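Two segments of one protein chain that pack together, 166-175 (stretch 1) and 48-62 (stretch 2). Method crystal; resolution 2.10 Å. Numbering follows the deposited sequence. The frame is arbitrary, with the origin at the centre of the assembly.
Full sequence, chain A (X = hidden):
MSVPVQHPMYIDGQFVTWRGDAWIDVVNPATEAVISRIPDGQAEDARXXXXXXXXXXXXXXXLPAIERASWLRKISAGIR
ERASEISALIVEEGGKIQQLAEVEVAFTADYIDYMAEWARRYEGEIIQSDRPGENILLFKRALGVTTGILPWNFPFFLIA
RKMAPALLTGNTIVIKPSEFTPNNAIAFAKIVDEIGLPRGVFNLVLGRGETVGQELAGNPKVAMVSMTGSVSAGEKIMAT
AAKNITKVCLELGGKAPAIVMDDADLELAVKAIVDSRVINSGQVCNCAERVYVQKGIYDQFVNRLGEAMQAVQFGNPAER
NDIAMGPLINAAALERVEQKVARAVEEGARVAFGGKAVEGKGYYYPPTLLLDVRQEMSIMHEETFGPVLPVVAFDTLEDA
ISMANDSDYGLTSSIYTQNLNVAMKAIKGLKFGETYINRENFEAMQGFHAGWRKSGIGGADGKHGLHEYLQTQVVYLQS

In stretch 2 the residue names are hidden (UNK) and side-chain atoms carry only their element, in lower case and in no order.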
# COMPACT_ATOMS: atom_id res chain seq x y z
N ALA A 166 7.21 18.05 -6.73
CA ALA A 166 7.20 18.20 -8.18
C ALA A 166 8.50 17.71 -8.84
O ALA A 166 8.47 16.86 -9.73
CB ALA A 166 6.93 19.66 -8.56
N LEU A 167 9.63 18.26 -8.40
CA LEU A 167 10.92 17.87 -8.95
C LEU A 167 11.30 16.40 -8.70
O LEU A 167 11.79 15.71 -9.59
CB LEU A 167 12.03 18.76 -8.41
CG LEU A 167 12.41 19.94 -9.31
CD1 LEU A 167 11.18 20.78 -9.61
CD2 LEU A 167 13.50 20.77 -8.63
N LEU A 168 11.08 15.94 -7.47
CA LEU A 168 11.39 14.57 -7.11
C LEU A 168 10.77 13.54 -8.07
O LEU A 168 11.44 12.60 -8.50
CB LEU A 168 10.91 14.29 -5.67
CG LEU A 168 11.36 12.99 -4.99
CD1 LEU A 168 10.65 11.78 -5.60
CD2 LEU A 168 12.88 12.84 -5.11
N THR A 169 9.50 13.75 -8.41
CA THR A 169 8.77 12.86 -9.30
C THR A 169 9.02 13.05 -10.82
O THR A 169 8.37 12.41 -11.65
CB THR A 169 7.25 12.96 -9.02
OG1 THR A 169 6.84 14.33 -9.08
CG2 THR A 169 6.92 12.39 -7.64
N GLY A 170 9.96 13.93 -11.16
CA GLY A 170 10.28 14.14 -12.57
C GLY A 170 9.59 15.27 -13.30
O GLY A 170 9.70 15.37 -14.53
N ASN A 171 8.85 16.11 -12.59
CA ASN A 171 8.19 17.26 -13.20
C ASN A 171 9.10 18.49 -13.17
O ASN A 171 10.04 18.53 -12.39
CB ASN A 171 6.92 17.66 -12.44
CG ASN A 171 5.92 16.54 -12.29
OD1 ASN A 171 5.12 16.29 -13.20
ND2 ASN A 171 5.95 15.85 -11.16
N THR A 172 8.83 19.46 -14.03
CA THR A 172 9.55 20.72 -13.97
C THR A 172 8.56 21.75 -13.43
O THR A 172 7.35 21.50 -13.44
CB THR A 172 10.13 21.16 -15.33
OG1 THR A 172 9.09 21.20 -16.33
CG2 THR A 172 11.22 20.21 -15.76
N ILE A 173 9.02 22.89 -12.95
CA ILE A 173 8.08 23.83 -12.40
C ILE A 173 8.38 25.32 -12.61
O ILE A 173 9.53 25.73 -12.78
CB ILE A 173 7.93 23.57 -10.86
CG1 ILE A 173 6.67 24.24 -10.31
CG2 ILE A 173 9.15 24.10 -10.13
CD1 ILE A 173 6.44 23.96 -8.82
N VAL A 174 7.30 26.09 -12.64
CA VAL A 174 7.35 27.53 -12.75
C VAL A 174 6.59 28.12 -11.57
O VAL A 174 5.39 27.90 -11.42
CB VAL A 174 6.68 28.07 -14.04
CG1 VAL A 174 6.72 29.60 -14.03
CG2 VAL A 174 7.39 27.53 -15.28
N ILE A 175 7.30 28.84 -10.72
CA ILE A 175 6.69 29.42 -9.55
C ILE A 175 6.53 30.95 -9.56
O ILE A 175 7.39 31.68 -10.05
CB ILE A 175 7.50 29.02 -8.28
CG1 ILE A 175 7.23 27.55 -7.95
CG2 ILE A 175 7.16 29.95 -7.12
CD1 ILE A 175 8.03 27.04 -6.79
N UNK A 48 7.48 32.21 -21.43
CA UNK A 48 8.89 31.93 -21.61
C UNK A 48 9.39 30.90 -20.57
O UNK A 48 10.14 29.98 -20.89
n UNK A 48 10.47 37.91 -23.07
c UNK A 48 10.26 35.51 -22.34
c UNK A 48 9.89 36.57 -23.38
c UNK A 48 9.50 34.21 -22.60
c UNK A 48 9.72 33.21 -21.48
N UNK A 49 8.94 31.08 -19.33
CA UNK A 49 9.30 30.17 -18.26
C UNK A 49 8.70 28.77 -18.49
O UNK A 49 9.37 27.75 -18.34
c UNK A 49 8.83 30.72 -16.91
N UNK A 50 7.42 28.75 -18.87
CA UNK A 50 6.74 27.50 -19.16
C UNK A 50 7.39 26.76 -20.34
O UNK A 50 7.59 25.54 -20.28
c UNK A 50 3.10 28.54 -18.29
c UNK A 50 4.60 26.48 -19.99
c UNK A 50 5.24 27.74 -19.44
c UNK A 50 4.55 28.17 -18.14
N UNK A 51 7.73 27.50 -21.40
CA UNK A 51 8.38 26.88 -22.54
C UNK A 51 9.75 26.29 -22.16
O UNK A 51 10.14 25.23 -22.66
o UNK A 51 7.14 29.40 -24.86
o UNK A 51 6.31 27.43 -24.35
c UNK A 51 7.24 28.27 -24.34
c UNK A 51 8.56 27.88 -23.69
N UNK A 52 10.46 27.00 -21.29
CA UNK A 52 11.75 26.52 -20.82
C UNK A 52 11.57 25.23 -19.98
O UNK A 52 12.33 24.27 -20.11
c UNK A 52 12.44 27.60 -19.99
N UNK A 53 10.56 25.25 -19.11
CA UNK A 53 10.27 24.09 -18.28
C UNK A 53 9.92 22.86 -19.14
O UNK A 53 10.29 21.73 -18.82
c UNK A 53 9.13 24.41 -17.33
N UNK A 54 9.19 23.11 -20.23
CA UNK A 54 8.81 22.05 -21.15
C UNK A 54 10.04 21.42 -21.84
O UNK A 54 10.15 20.20 -21.94
o UNK A 54 6.90 22.97 -25.04
c UNK A 54 7.36 21.54 -23.20
o UNK A 54 5.24 21.78 -24.26
c UNK A 54 6.43 22.14 -24.24
c UNK A 54 7.84 22.58 -22.20
N UNK A 55 10.95 22.27 -22.31
CA UNK A 55 12.15 21.78 -22.97
C UNK A 55 13.03 20.90 -22.05
O UNK A 55 13.63 19.93 -22.50
c UNK A 55 13.52 24.57 -25.35
c UNK A 55 12.43 23.75 -24.64
n UNK A 55 14.13 25.59 -24.50
c UNK A 55 13.02 22.94 -23.49
c UNK A 55 13.58 26.78 -24.24
n UNK A 55 14.21 27.65 -23.46
n UNK A 55 12.40 27.10 -24.77
N UNK A 56 13.08 21.25 -20.77
CA UNK A 56 13.90 20.51 -19.81
C UNK A 56 13.26 19.26 -19.18
O UNK A 56 13.97 18.38 -18.69
c UNK A 56 14.33 21.45 -18.69
N UNK A 57 11.93 19.19 -19.22
CA UNK A 57 11.23 18.08 -18.58
C UNK A 57 11.62 16.64 -19.00
O UNK A 57 11.86 15.80 -18.14
c UNK A 57 8.71 16.04 -18.22
n UNK A 57 8.63 15.10 -17.29
c UNK A 57 8.88 17.47 -17.75
o UNK A 57 8.64 15.79 -19.42
c UNK A 57 9.71 18.30 -18.71
N UNK A 58 11.69 16.34 -20.32
CA UNK A 58 12.06 14.98 -20.75
C UNK A 58 13.41 14.51 -20.14
O UNK A 58 13.49 13.41 -19.59
c UNK A 58 11.05 16.13 -22.55
c UNK A 58 12.12 15.11 -22.27
c UNK A 58 11.30 17.17 -21.47
N UNK A 59 14.44 15.34 -20.28
CA UNK A 59 15.75 15.03 -19.72
C UNK A 59 15.72 14.87 -18.19
O UNK A 59 16.41 14.01 -17.62
o UNK A 59 18.00 18.39 -21.65
c UNK A 59 17.38 16.09 -21.43
c UNK A 59 16.76 16.13 -20.05
c UNK A 59 18.40 17.21 -21.60
o UNK A 59 19.62 16.90 -21.66
N UNK A 60 14.96 15.74 -17.53
CA UNK A 60 14.83 15.70 -16.08
C UNK A 60 14.14 14.41 -15.62
O UNK A 60 14.64 13.70 -14.75
c UNK A 60 13.90 17.06 -14.08
c UNK A 60 16.31 17.54 -13.19
c UNK A 60 17.02 17.76 -12.01
c UNK A 60 12.74 16.92 -13.38
c UNK A 60 14.30 17.31 -11.84
c UNK A 60 14.08 16.95 -15.59
c UNK A 60 14.93 17.31 -13.12
n UNK A 60 12.97 17.07 -12.04
c UNK A 60 15.02 17.53 -10.66
c UNK A 60 16.37 17.75 -10.76
N UNK A 61 12.99 14.09 -16.22
CA UNK A 61 12.31 12.86 -15.86
C UNK A 61 13.17 11.61 -16.19
O UNK A 61 13.10 10.60 -15.49
c UNK A 61 10.94 12.74 -16.55
c UNK A 61 8.73 11.41 -16.55
c UNK A 61 10.21 11.44 -16.18
o UNK A 61 8.29 12.20 -17.43
o UNK A 61 7.99 10.57 -15.97
N UNK A 62 13.98 11.71 -17.24
CA UNK A 62 14.84 10.60 -17.63
C UNK A 62 15.94 10.31 -16.59
O UNK A 62 16.50 9.20 -16.55
c UNK A 62 15.47 10.89 -19.00

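Position 48 carries four carbons in a row ending in nitrogen, an unbranched chain that does not reach stretch 1; it is Lys48. Position 49 has a single carbon, a methyl, whose CB lies 3.7 Å from Val174 CG1: Ala49. At 50 there are four carbons forked at the first, with one arm two carbons long, the signature of Ile50; its CG1 is 4.1 Å from Val174 CG2. Position 51 shows two carbons, the second bearing two oxygens, which identifies Asp51. Its CA-to-CB bond points away from the strand.

One carbon at 52, a methyl that makes no contact with stretch 1, is Ala52. One carbon at 53 is Ala53, but here the methyl points toward the strand, with CB 3.4 Å from Thr172 OG1 and 4.1 Å from Val174 CG2. Three carbons, the third with two oxygens, make 54 Glu54; its CA-to-CB bond points away. At 55, three carbons and a nitrogen lead to a carbon with two more nitrogens, a guanidinium: Arg55, exposed and touching a crystal neighbour. The lone carbon at 56 gives Ala56, its CB 4.4 Å from Thr172 CG2.

Position 57 has three carbons, the third carrying two further atoms, one oxygen and one nitrogen. The nitrogen lies 3.0 Å from Gly170 O, as an amide donor should; this is Gln57. At 58 three carbons close a ring onto the backbone N, so the residue is Pro58. Its nitrogen has no hydrogen to donate, and the helix kinks where the N of 58 and of 59 lack bonds to the preceding turn. Position 59, three carbons with two terminal oxygens, is Glu59, out of reach of stretch 1.

Position 60 holds one carbon followed by fused five- and six-membered rings of eight carbons and one nitrogen, which only tryptophan supplies: Trp60. NE1 donates to Leu167 O at 3.0 Å (N-H...O angle 138°), near the ring plane; CZ2 lies 3.8 Å from Leu167 CG. Position 61 has three carbons and a two-oxygen end: Glu61, whose CB is 3.5 Å from Gly170 O and whose OE1 accepts from Gln57 NE2 at 2.9 Å. The single carbon at 62 is Ala62, without contact.

The helix runs nearly antiparallel to strand 172-175 (162°), with axes 7.8 Å apart at closest approach. The alanine methyls of 49 and 53 face the strand, where Val174 packs on them and on Ile50 CG1, while Thr172 OG1 donates to Ala53 O at 2.8 Å. That carbonyl is also the acceptor of a weak bond from Gln57 N, just before the kink. At the other end, Gly170 closes the helix of stretch 1 in a Schellman motif with phi 95°. A CB there would stand 3.2 Å from Glu61 CG and jam against the preceding carbonyl. Gln57 NE2 donates to Gly170 O, and Trp60 NE1 to Leu167 O, which also accepts from Gly170 N; 527 Å² is buried in all.

Stretch 2 (48-62) KAIDAAERAQPEWEA
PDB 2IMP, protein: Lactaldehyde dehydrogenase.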